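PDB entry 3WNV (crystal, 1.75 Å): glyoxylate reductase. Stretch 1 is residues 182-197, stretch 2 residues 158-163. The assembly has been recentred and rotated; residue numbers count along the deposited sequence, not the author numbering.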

# COMPACT_ATOMS: atom_id res chain seq x y z
N TYR A 182 -18.36 1.85 -7.23
CA TYR A 182 -17.22 2.55 -6.67
C TYR A 182 -17.50 4.00 -6.39
O TYR A 182 -18.41 4.62 -6.97
CB TYR A 182 -16.00 2.45 -7.61
CG TYR A 182 -16.04 3.50 -8.72
CD1 TYR A 182 -16.84 3.32 -9.86
CD2 TYR A 182 -15.26 4.65 -8.65
CE1 TYR A 182 -16.89 4.29 -10.89
CE2 TYR A 182 -15.29 5.61 -9.68
CZ TYR A 182 -16.10 5.41 -10.79
OH TYR A 182 -16.10 6.37 -11.80
N HIS A 183 -16.68 4.57 -5.51
CA HIS A 183 -16.72 6.00 -5.26
C HIS A 183 -15.30 6.56 -5.22
O HIS A 183 -14.44 6.09 -4.47
CB HIS A 183 -17.42 6.34 -3.95
CG HIS A 183 -17.41 7.82 -3.66
ND1 HIS A 183 -18.18 8.71 -4.37
CD2 HIS A 183 -16.66 8.56 -2.80
CE1 HIS A 183 -17.95 9.94 -3.93
NE2 HIS A 183 -17.03 9.88 -2.99
N ASN A 184 -15.08 7.56 -6.06
CA ASN A 184 -13.88 8.39 -5.98
C ASN A 184 -14.43 9.79 -5.81
O ASN A 184 -15.59 10.02 -6.11
CB ASN A 184 -13.11 8.33 -7.30
CG ASN A 184 -12.36 7.04 -7.48
OD1 ASN A 184 -12.64 6.03 -6.79
ND2 ASN A 184 -11.38 7.06 -8.39
N ARG A 185 -13.60 10.74 -5.38
CA ARG A 185 -14.06 12.12 -5.30
C ARG A 185 -14.61 12.59 -6.66
O ARG A 185 -15.64 13.28 -6.72
CB ARG A 185 -12.93 13.03 -4.85
CG ARG A 185 -13.07 14.43 -5.41
CD ARG A 185 -12.08 15.40 -4.81
NE ARG A 185 -10.73 14.87 -4.65
CZ ARG A 185 -10.15 14.64 -3.47
NH1 ARG A 185 -10.78 14.90 -2.33
NH2 ARG A 185 -8.92 14.15 -3.43
N ASN A 186 -13.97 12.17 -7.75
CA ASN A 186 -14.50 12.45 -9.09
C ASN A 186 -14.74 11.18 -9.90
O ASN A 186 -13.94 10.26 -9.88
CB ASN A 186 -13.56 13.38 -9.87
CG ASN A 186 -13.52 14.79 -9.30
OD1 ASN A 186 -12.46 15.29 -8.93
ND2 ASN A 186 -14.68 15.42 -9.21
N LYS A 187 -15.85 11.15 -10.62
CA LYS A 187 -16.14 10.02 -11.49
C LYS A 187 -14.98 9.87 -12.50
O LYS A 187 -14.45 10.86 -13.00
CB LYS A 187 -17.49 10.25 -12.17
CG LYS A 187 -18.02 9.13 -13.07
CD LYS A 187 -19.43 9.51 -13.51
CE LYS A 187 -19.87 8.76 -14.74
NZ LYS A 187 -20.00 7.31 -14.50
N LEU A 188 -14.56 8.63 -12.73
CA LEU A 188 -13.50 8.33 -13.69
C LEU A 188 -14.10 8.35 -15.09
O LEU A 188 -15.28 8.03 -15.26
CB LEU A 188 -12.90 6.96 -13.38
CG LEU A 188 -11.88 6.93 -12.22
CD1 LEU A 188 -11.56 5.54 -11.83
CD2 LEU A 188 -10.60 7.67 -12.59
N PRO A 189 -13.28 8.68 -16.10
CA PRO A 189 -13.76 8.59 -17.48
C PRO A 189 -13.99 7.11 -17.81
O PRO A 189 -13.44 6.26 -17.12
CB PRO A 189 -12.61 9.20 -18.29
CG PRO A 189 -11.37 8.92 -17.47
CD PRO A 189 -11.84 8.98 -16.02
N PRO A 190 -14.81 6.79 -18.83
CA PRO A 190 -15.36 5.43 -18.99
C PRO A 190 -14.33 4.31 -19.10
O PRO A 190 -14.56 3.22 -18.55
CB PRO A 190 -16.18 5.54 -20.28
CG PRO A 190 -16.54 7.00 -20.36
CD PRO A 190 -15.31 7.71 -19.88
N GLU A 191 -13.21 4.53 -19.80
CA GLU A 191 -12.19 3.47 -19.89
C GLU A 191 -11.53 3.17 -18.54
O GLU A 191 -11.07 2.06 -18.30
CB GLU A 191 -11.08 3.82 -20.89
CG GLU A 191 -11.55 4.01 -22.34
CD GLU A 191 -12.04 2.72 -23.02
OE1 GLU A 191 -11.48 1.63 -22.74
OE2 GLU A 191 -12.97 2.80 -23.85
N LEU A 192 -11.44 4.17 -17.67
CA LEU A 192 -10.80 3.96 -16.37
C LEU A 192 -11.78 3.37 -15.37
O LEU A 192 -11.36 2.80 -14.36
CB LEU A 192 -10.19 5.25 -15.83
CG LEU A 192 -9.02 5.82 -16.61
CD1 LEU A 192 -8.46 7.10 -15.95
CD2 LEU A 192 -7.98 4.75 -16.75
N GLU A 193 -13.08 3.53 -15.63
CA GLU A 193 -14.13 2.89 -14.83
C GLU A 193 -14.14 1.43 -15.18
O GLU A 193 -14.45 0.57 -14.34
CB GLU A 193 -15.51 3.47 -15.12
CG GLU A 193 -15.69 4.88 -14.66
CD GLU A 193 -17.15 5.29 -14.66
OE1 GLU A 193 -17.89 4.93 -15.61
OE2 GLU A 193 -17.58 5.96 -13.69
N ASP A 194 -13.80 1.16 -16.44
CA ASP A 194 -13.62 -0.20 -16.93
C ASP A 194 -14.84 -1.07 -16.60
O ASP A 194 -14.69 -2.24 -16.27
CB ASP A 194 -12.31 -0.81 -16.35
CG ASP A 194 -11.84 -2.05 -17.11
OD1 ASP A 194 -11.31 -2.99 -16.47
OD2 ASP A 194 -12.00 -2.09 -18.34
N GLY A 195 -16.04 -0.50 -16.68
CA GLY A 195 -17.25 -1.26 -16.39
C GLY A 195 -17.99 -0.98 -15.08
O GLY A 195 -19.20 -1.18 -14.99
N ALA A 196 -17.27 -0.49 -14.07
CA ALA A 196 -17.87 -0.22 -12.75
C ALA A 196 -18.78 0.99 -12.72
O ALA A 196 -18.54 1.97 -13.43
CB ALA A 196 -16.77 -0.07 -11.71
N LYS A 197 -19.82 0.91 -11.89
CA LYS A 197 -20.83 1.95 -11.69
C LYS A 197 -20.49 2.98 -10.59
O LYS A 197 -20.24 2.64 -9.43
CB LYS A 197 -22.13 1.25 -11.34
CG LYS A 197 -23.30 2.16 -11.11
CD LYS A 197 -24.59 1.36 -11.27
CE LYS A 197 -25.80 2.27 -11.36
NZ LYS A 197 -26.48 2.39 -10.04
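Stretch 2 158-163: GILGMG

The contact is anchored by a side-chain amide that pairs with a backbone residue. Asn 184, in its m rotamer, turns its amide onto the backbone of Met 162 and bonds it twice: Met 162 N donates to Asn 184 OD1 at 2.7 Å, and Asn 184 ND2 donates to Met 162 O at 2.9 Å, both nearly linear. One carboxamide thus satisfies the donor and acceptor of a single residue two residues past the end of the strand.

Before that point the pairing is ordinary parallel sheet. Ile 159 and Leu 160 run extended alongside Tyr 182 and His 183, in the same direction, with Ile 159 matched to Tyr 182 (CA to CA 4.6 Å) and Leu 160 to His 183 (CA to CA 5.1 Å). His 183 reaches both ways: its N donates to Ile 159 O at 3.0 Å, and its O accepts from Gly 161 N at 3.1 Å. Gly 161 then turns with phi 97° and psi 77°, angles at which a CB would be jammed against the preceding carbonyl O, so the backbone itself calls for glycine here. Met 162 follows in an extended conformation, and Gly 163 stands at the N-cap position of the next helix.

The side chains sort by face. Tyr 182 and Ile 159 share one, CB to CB 4.2 Å; His 183 and Leu 160 share the other, where Leu 160 CD1 lies at the edge of the imidazole, 4.0 Å from His 183 CD2.

Met 162 dominates the packing, with the largest covered area in stretch 2. Its CB sits 3.4 Å from Tyr 182 CD2, and its CG lies over one face of that ring. Leu 188 CD1 comes within 3.5 Å of Met 162 CG, and Ala 196 CB within 3.8 Å of Met 162 CE.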

# COMPACT_ATOMS: atom_id res chain seq x y z
N GLY A 158 -18.05 -3.16 -3.54
CA GLY A 158 -17.88 -1.70 -3.51
C GLY A 158 -16.42 -1.35 -3.29
O GLY A 158 -15.72 -1.94 -2.45
N ILE A 159 -15.92 -0.42 -4.09
CA ILE A 159 -14.50 -0.04 -4.06
C ILE A 159 -14.42 1.47 -3.76
O ILE A 159 -14.88 2.32 -4.53
CB ILE A 159 -13.78 -0.38 -5.40
CG1 ILE A 159 -13.81 -1.88 -5.69
CG2 ILE A 159 -12.32 0.16 -5.43
CD1 ILE A 159 -13.24 -2.27 -7.06
N LEU A 160 -13.86 1.80 -2.61
CA LEU A 160 -13.58 3.22 -2.34
C LEU A 160 -12.16 3.54 -2.80
O LEU A 160 -11.22 3.15 -2.15
CB LEU A 160 -13.71 3.49 -0.83
CG LEU A 160 -13.40 4.91 -0.36
CD1 LEU A 160 -14.40 5.87 -0.97
CD2 LEU A 160 -13.45 4.92 1.15
N GLY A 161 -12.02 4.26 -3.91
CA GLY A 161 -10.72 4.57 -4.48
C GLY A 161 -10.46 3.56 -5.58
O GLY A 161 -9.74 2.59 -5.40
N MET A 162 -11.10 3.80 -6.71
CA MET A 162 -10.94 2.99 -7.89
C MET A 162 -9.76 3.59 -8.66
O MET A 162 -9.80 4.72 -9.14
CB MET A 162 -12.24 3.05 -8.71
CG MET A 162 -12.13 2.53 -10.12
SD MET A 162 -11.93 0.75 -10.07
CE MET A 162 -13.60 0.25 -9.69
N GLY A 163 -8.68 2.82 -8.70
CA GLY A 163 -7.46 3.23 -9.35
C GLY A 163 -6.92 1.98 -10.00
O GLY A 163 -7.70 1.09 -10.33